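Local coordinates for glyoxalase III (glutathione-independent) (Candida albicans, PDB 4LRU), which converts methylglyoxal to D-lactate in a single step without glutathione, detoxifying the methylglyoxal that the cell's own metabolism produces, at residues V5-Y19 and D101-Y115. Numbering follows the deposited sequence.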
loop_
_atom_site.group_PDB
_atom_site.type_symbol
_atom_site.label_atom_id
_atom_site.label_comp_id
_atom_site.label_asym_id
_atom_site.label_seq_id
_atom_site.Cartn_x
_atom_site.Cartn_y
_atom_site.Cartn_z
ATOM N N VAL A 5 -12.998 -4.156 13.985
ATOM C CA VAL A 5 -12.382 -4.181 12.671
ATOM C C VAL A 5 -10.984 -3.616 12.801
ATOM O O VAL A 5 -10.810 -2.438 13.135
ATOM C CB VAL A 5 -13.147 -3.338 11.624
ATOM C CG1 VAL A 5 -12.369 -3.255 10.319
ATOM C CG2 VAL A 5 -14.526 -3.935 11.376
ATOM N N LYS A 6 -9.991 -4.452 12.517
ATOM C CA LYS A 6 -8.610 -4.031 12.586
ATOM C C LYS A 6 -7.994 -4.044 11.204
ATOM O O LYS A 6 -8.065 -5.042 10.483
ATOM C CB LYS A 6 -7.828 -4.943 13.534
ATOM C CG LYS A 6 -8.378 -4.958 14.935
ATOM C CD LYS A 6 -7.539 -5.859 15.832
ATOM C CE LYS A 6 -8.017 -5.832 17.272
ATOM N NZ LYS A 6 -9.460 -6.161 17.406
ATOM N N VAL A 7 -7.467 -2.885 10.821
ATOM C CA VAL A 7 -6.797 -2.704 9.563
ATOM C C VAL A 7 -5.310 -2.967 9.779
ATOM O O VAL A 7 -4.699 -2.377 10.675
ATOM C CB VAL A 7 -6.987 -1.263 9.034
ATOM C CG1 VAL A 7 -6.218 -1.065 7.750
ATOM C CG2 VAL A 7 -8.473 -0.952 8.821
ATOM N N LEU A 8 -4.750 -3.851 8.963
ATOM C CA LEU A 8 -3.302 -3.957 8.840
ATOM C C LEU A 8 -2.865 -2.979 7.774
ATOM O O LEU A 8 -3.093 -3.187 6.569
ATOM C CB LEU A 8 -2.894 -5.387 8.490
ATOM C CG LEU A 8 -1.407 -5.716 8.633
ATOM C CD1 LEU A 8 -0.535 -4.929 7.672
ATOM C CD2 LEU A 8 -0.948 -5.558 10.080
ATOM N N LEU A 9 -2.275 -1.881 8.223
ATOM C CA LEU A 9 -1.725 -0.886 7.321
ATOM C C LEU A 9 -0.234 -1.180 7.146
ATOM O O LEU A 9 0.570 -0.909 8.036
ATOM C CB LEU A 9 -1.966 0.523 7.886
ATOM C CG LEU A 9 -1.470 1.705 7.051
ATOM C CD1 LEU A 9 -1.922 1.628 5.613
ATOM C CD2 LEU A 9 -1.904 3.040 7.660
ATOM N N ALA A 10 0.103 -1.793 6.010
ATOM C CA ALA A 10 1.472 -2.216 5.716
ATOM C C ALA A 10 2.287 -1.028 5.193
ATOM O O ALA A 10 1.798 -0.216 4.398
ATOM C CB ALA A 10 1.462 -3.338 4.683
ATOM N N LEU A 11 3.526 -0.937 5.670
ATOM C CA LEU A 11 4.523 -0.005 5.183
ATOM C C LEU A 11 5.701 -0.789 4.632
ATOM O O LEU A 11 6.055 -1.836 5.188
ATOM C CB LEU A 11 5.027 0.867 6.333
ATOM C CG LEU A 11 4.180 2.096 6.700
ATOM C CD1 LEU A 11 2.785 1.715 7.151
ATOM C CD2 LEU A 11 4.871 2.920 7.767
ATOM N N THR A 12 6.351 -0.264 3.600
ATOM C CA THR A 12 7.635 -0.820 3.191
ATOM C C THR A 12 8.720 -0.629 4.255
ATOM O O THR A 12 8.770 0.389 4.947
ATOM C CB THR A 12 8.167 -0.228 1.874
ATOM O OG1 THR A 12 9.392 -0.888 1.518
ATOM C CG2 THR A 12 8.423 1.268 1.988
ATOM N N SER A 13 9.607 -1.624 4.339
ATOM C CA SER A 13 10.769 -1.606 5.219
ATOM C C SER A 13 12.062 -1.181 4.495
ATOM O O SER A 13 13.096 -0.993 5.127
ATOM C CB SER A 13 10.978 -3.000 5.821
ATOM O OG SER A 13 11.394 -3.943 4.831
ATOM N N TYR A 14 11.986 -0.989 3.180
ATOM C CA TYR A 14 13.162 -0.663 2.389
ATOM C C TYR A 14 13.348 0.846 2.426
ATOM O O TYR A 14 12.401 1.578 2.157
ATOM C CB TYR A 14 12.970 -1.129 0.956
ATOM C CG TYR A 14 14.201 -0.940 0.107
ATOM C CD1 TYR A 14 15.249 -1.849 0.163
ATOM C CD2 TYR A 14 14.352 0.189 -0.697
ATOM C CE1 TYR A 14 16.389 -1.670 -0.597
ATOM C CE2 TYR A 14 15.494 0.376 -1.462
ATOM C CZ TYR A 14 16.503 -0.576 -1.421
ATOM O OH TYR A 14 17.670 -0.409 -2.144
ATOM N N ASN A 15 14.543 1.300 2.788
ATOM C CA ASN A 15 14.813 2.735 2.927
ATOM C C ASN A 15 16.273 2.991 2.572
ATOM O O ASN A 15 17.156 2.860 3.418
ATOM C CB ASN A 15 14.470 3.142 4.372
ATOM C CG ASN A 15 14.816 4.581 4.714
ATOM O OD1 ASN A 15 15.300 4.858 5.815
ATOM N ND2 ASN A 15 14.516 5.506 3.816
ATOM N N GLU A 16 16.519 3.275 1.294
ATOM C CA GLU A 16 17.868 3.411 0.761
ATOM C C GLU A 16 17.863 4.522 -0.277
ATOM O O GLU A 16 16.832 4.789 -0.913
ATOM C CB GLU A 16 18.302 2.132 0.042
ATOM C CG GLU A 16 18.308 0.853 0.859
ATOM C CD GLU A 16 19.368 0.828 1.933
ATOM O OE1 GLU A 16 19.211 0.017 2.875
ATOM O OE2 GLU A 16 20.336 1.614 1.858
ATOM N N THR A 17 19.029 5.114 -0.489
ATOM C CA THR A 17 19.282 5.961 -1.656
ATOM C C THR A 17 18.873 5.252 -2.943
ATOM O O THR A 17 19.255 4.108 -3.185
ATOM C CB THR A 17 20.760 6.398 -1.743
ATOM O OG1 THR A 17 21.613 5.247 -1.828
ATOM C CG2 THR A 17 21.141 7.219 -0.523
ATOM N N PHE A 18 18.095 5.949 -3.767
ATOM C CA PHE A 18 17.333 5.322 -4.844
ATOM C C PHE A 18 17.263 6.226 -6.077
ATOM O O PHE A 18 17.532 5.792 -7.202
ATOM C CB PHE A 18 15.918 5.007 -4.347
ATOM C CG PHE A 18 15.007 4.450 -5.398
ATOM C CD1 PHE A 18 15.163 3.154 -5.859
ATOM C CD2 PHE A 18 13.966 5.213 -5.903
ATOM C CE1 PHE A 18 14.297 2.632 -6.808
ATOM C CE2 PHE A 18 13.103 4.700 -6.841
ATOM C CZ PHE A 18 13.271 3.408 -7.305
ATOM N N TYR A 19 16.905 7.486 -5.862
ATOM C CA TYR A 19 16.711 8.426 -6.973
ATOM C C TYR A 19 18.047 8.930 -7.532
ATOM O O TYR A 19 19.061 8.949 -6.830
ATOM C CB TYR A 19 15.885 9.620 -6.495
ATOM C CG TYR A 19 14.496 9.235 -6.041
ATOM C CD1 TYR A 19 13.521 8.873 -6.965
ATOM C CD2 TYR A 19 14.169 9.182 -4.691
ATOM C CE1 TYR A 19 12.252 8.523 -6.566
ATOM C CE2 TYR A 19 12.902 8.819 -4.281
ATOM C CZ TYR A 19 11.947 8.488 -5.215
ATOM O OH TYR A 19 10.674 8.124 -4.821
ATOM N N ASP A 101 -8.972 -7.645 9.543
ATOM C CA ASP A 101 -10.107 -7.766 8.634
ATOM C C ASP A 101 -9.931 -7.024 7.311
ATOM O O ASP A 101 -10.671 -7.276 6.365
ATOM C CB ASP A 101 -11.372 -7.255 9.319
ATOM C CG ASP A 101 -11.907 -8.212 10.353
ATOM O OD1 ASP A 101 -11.419 -9.364 10.442
ATOM O OD2 ASP A 101 -12.850 -7.827 11.084
ATOM N N ILE A 102 -9.006 -6.075 7.273
ATOM C CA ILE A 102 -8.625 -5.346 6.065
ATOM C C ILE A 102 -7.097 -5.325 6.013
ATOM O O ILE A 102 -6.433 -5.178 7.057
ATOM C CB ILE A 102 -9.152 -3.891 6.140
ATOM C CG1 ILE A 102 -10.678 -3.896 6.070
ATOM C CG2 ILE A 102 -8.548 -3.012 5.055
ATOM C CD1 ILE A 102 -11.325 -2.582 6.428
ATOM N N PHE A 103 -6.548 -5.496 4.812
ATOM C CA PHE A 103 -5.137 -5.289 4.573
ATOM C C PHE A 103 -5.026 -4.123 3.612
ATOM O O PHE A 103 -5.655 -4.126 2.557
ATOM C CB PHE A 103 -4.500 -6.535 3.956
ATOM C CG PHE A 103 -3.019 -6.400 3.701
ATOM C CD1 PHE A 103 -2.552 -5.757 2.570
ATOM C CD2 PHE A 103 -2.095 -6.925 4.604
ATOM C CE1 PHE A 103 -1.198 -5.665 2.320
ATOM C CE2 PHE A 103 -0.735 -6.815 4.369
ATOM C CZ PHE A 103 -0.284 -6.185 3.234
ATOM N N PHE A 104 -4.245 -3.117 3.984
ATOM C CA PHE A 104 -3.997 -1.971 3.093
ATOM C C PHE A 104 -2.499 -1.738 2.913
ATOM O O PHE A 104 -1.795 -1.419 3.870
ATOM C CB PHE A 104 -4.663 -0.714 3.652
ATOM C CG PHE A 104 -4.642 0.448 2.710
ATOM C CD1 PHE A 104 -3.465 1.136 2.456
ATOM C CD2 PHE A 104 -5.814 0.857 2.045
ATOM C CE1 PHE A 104 -3.443 2.202 1.574
ATOM C CE2 PHE A 104 -5.775 1.918 1.165
ATOM C CZ PHE A 104 -4.598 2.598 0.937
ATOM N N GLY A 105 -2.017 -1.918 1.691
ATOM C CA GLY A 105 -0.615 -1.675 1.371
ATOM C C GLY A 105 -0.333 -0.239 0.986
ATOM O O GLY A 105 -0.633 0.182 -0.133
ATOM N N SER A 106 0.205 0.541 1.920
ATOM C CA SER A 106 0.786 1.828 1.565
ATOM C C SER A 106 2.025 1.566 0.746
ATOM O O SER A 106 2.521 0.446 0.725
ATOM C CB SER A 106 1.135 2.673 2.792
ATOM O OG SER A 106 2.296 2.208 3.493
ATOM N N ALA A 107 2.552 2.586 0.098
ATOM C CA ALA A 107 3.716 2.337 -0.726
ATOM C C ALA A 107 4.730 3.466 -0.699
ATOM O O ALA A 107 5.171 3.882 0.378
ATOM C CB ALA A 107 3.297 1.942 -2.131
ATOM N N GLY A 108 5.139 3.929 -1.874
ATOM C CA GLY A 108 6.483 4.419 -2.070
ATOM C C GLY A 108 7.272 3.351 -2.785
ATOM O O GLY A 108 6.964 2.171 -2.651
ATOM N N HIS A 109 8.281 3.756 -3.547
ATOM C CA HIS A 109 9.026 2.815 -4.383
ATOM C C HIS A 109 9.733 1.735 -3.552
ATOM O O HIS A 109 10.077 0.680 -4.072
ATOM C CB HIS A 109 10.040 3.555 -5.248
ATOM C CG HIS A 109 9.450 4.201 -6.467
ATOM N ND1 HIS A 109 8.853 5.445 -6.438
ATOM C CD2 HIS A 109 9.380 3.783 -7.755
ATOM C CE1 HIS A 109 8.439 5.762 -7.653
ATOM N NE2 HIS A 109 8.752 4.774 -8.471
ATOM N N GLY A 110 9.936 1.979 -2.265
ATOM C CA GLY A 110 10.559 0.966 -1.407
ATOM C C GLY A 110 9.836 -0.372 -1.505
ATOM O O GLY A 110 10.462 -1.444 -1.429
ATOM N N THR A 111 8.519 -0.342 -1.673
ATOM C CA THR A 111 7.739 -1.582 -1.729
ATOM C C THR A 111 8.192 -2.546 -2.839
ATOM O O THR A 111 7.978 -3.755 -2.732
ATOM C CB THR A 111 6.232 -1.330 -1.966
ATOM O OG1 THR A 111 6.053 -0.617 -3.195
ATOM C CG2 THR A 111 5.619 -0.560 -0.835
ATOM N N LEU A 112 8.775 -2.012 -3.913
ATOM C CA LEU A 112 9.266 -2.824 -5.011
ATOM C C LEU A 112 10.324 -3.799 -4.531
ATOM O O LEU A 112 10.515 -4.856 -5.138
ATOM C CB LEU A 112 9.856 -1.941 -6.111
ATOM C CG LEU A 112 8.828 -1.046 -6.811
ATOM C CD1 LEU A 112 9.527 0.011 -7.640
ATOM C CD2 LEU A 112 7.874 -1.861 -7.679
ATOM N N PHE A 113 11.017 -3.419 -3.461
ATOM C CA PHE A 113 12.146 -4.203 -2.968
ATOM C C PHE A 113 11.711 -5.298 -1.999
ATOM O O PHE A 113 12.233 -6.422 -2.051
ATOM C CB PHE A 113 13.198 -3.303 -2.314
ATOM C CG PHE A 113 13.910 -2.399 -3.289
ATOM C CD1 PHE A 113 13.369 -1.168 -3.636
ATOM C CD2 PHE A 113 15.112 -2.777 -3.856
ATOM C CE1 PHE A 113 14.015 -0.341 -4.528
ATOM C CE2 PHE A 113 15.780 -1.946 -4.750
ATOM C CZ PHE A 113 15.231 -0.720 -5.078
ATOM N N ASP A 114 10.783 -4.982 -1.099
ATOM C CA ASP A 114 10.416 -5.927 -0.056
ATOM C C ASP A 114 9.062 -6.602 -0.187
ATOM O O ASP A 114 8.928 -7.776 0.163
ATOM C CB ASP A 114 10.630 -5.348 1.337
ATOM C CG ASP A 114 9.694 -4.197 1.662
ATOM O OD1 ASP A 114 9.209 -3.505 0.733
ATOM O OD2 ASP A 114 9.482 -3.978 2.865
ATOM N N TYR A 115 8.059 -5.906 -0.710
ATOM C CA TYR A 115 6.711 -6.478 -0.710
ATOM C C TYR A 115 6.616 -7.841 -1.436
ATOM O O TYR A 115 5.926 -8.717 -0.964
ATOM C CB TYR A 115 5.666 -5.514 -1.281
ATOM C CG TYR A 115 5.070 -4.518 -0.283
ATOM C CD1 TYR A 115 5.641 -4.285 0.974
ATOM C CD2 TYR A 115 3.950 -3.776 -0.636
ATOM C CE1 TYR A 115 5.084 -3.361 1.848
ATOM C CE2 TYR A 115 3.392 -2.857 0.222
ATOM C CZ TYR A 115 3.965 -2.624 1.456
ATOM O OH TYR A 115 3.417 -1.690 2.339
HETATM O O HOH W 1 7.405 -4.169 4.767
HETATM O O HOH W 2 4.940 2.023 2.509
#
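Y14 and F113 lie ring on ring in an offset stack, centroids 3.7 Å apart and planes turned by only 6°, beyond the point where two neighbouring parallel strands have ended. Along strands 6-10 and 102-105 the two backbones donate in turn: L8 N to I102 O, F104 N to L8 O and A10 N to F104 O. Side chains sort onto the two faces, V7, L9, I102 and F104 on one, where L9 CD1 closes on F104 CD1 (3.5 Å), and L8, A10 and F103 on the other. Further along, A10 O accepts from both S106 N and S106 OG, the hydroxyl on a lone pair in the carbonyl plane at 2.6 Å.

D114, in the short helix 111-114, then ties that helix to the loop after strand 6-10. Its CG sits between backbone N and carbonyl carbon (chi1 67°), which carries the carboxylate to T12 and S13. CB lies 3.8 Å from S13 OG, and CG 3.3 Å from T12 OG1; beyond it the two oxygens part. OD1 receives T12 OG1 from above the carboxylate plane, while OD2 is gripped by S13 N and S13 OG from one face of that plane and by a water that also donates to L11 O. T12 OG1 in turn accepts from Y14 N, closing an ST turn. F113 CB lies over the Y14 ring in a CH-pi contact, and F18 CE1 meets the edge of the F113 ring, 3.8 Å from F113 CE1. F18 CE2 also packs on H109 CB (3.6 Å), completing an aromatic cluster. H109 NE2 is hydrogen-bonded to E171, and its ring meets that of H140, both inferred active-site residues. Paired central strands whose C-terminal loops run to the catalytic pocket are characteristic of the DJ-1/PfpI alpha/beta fold.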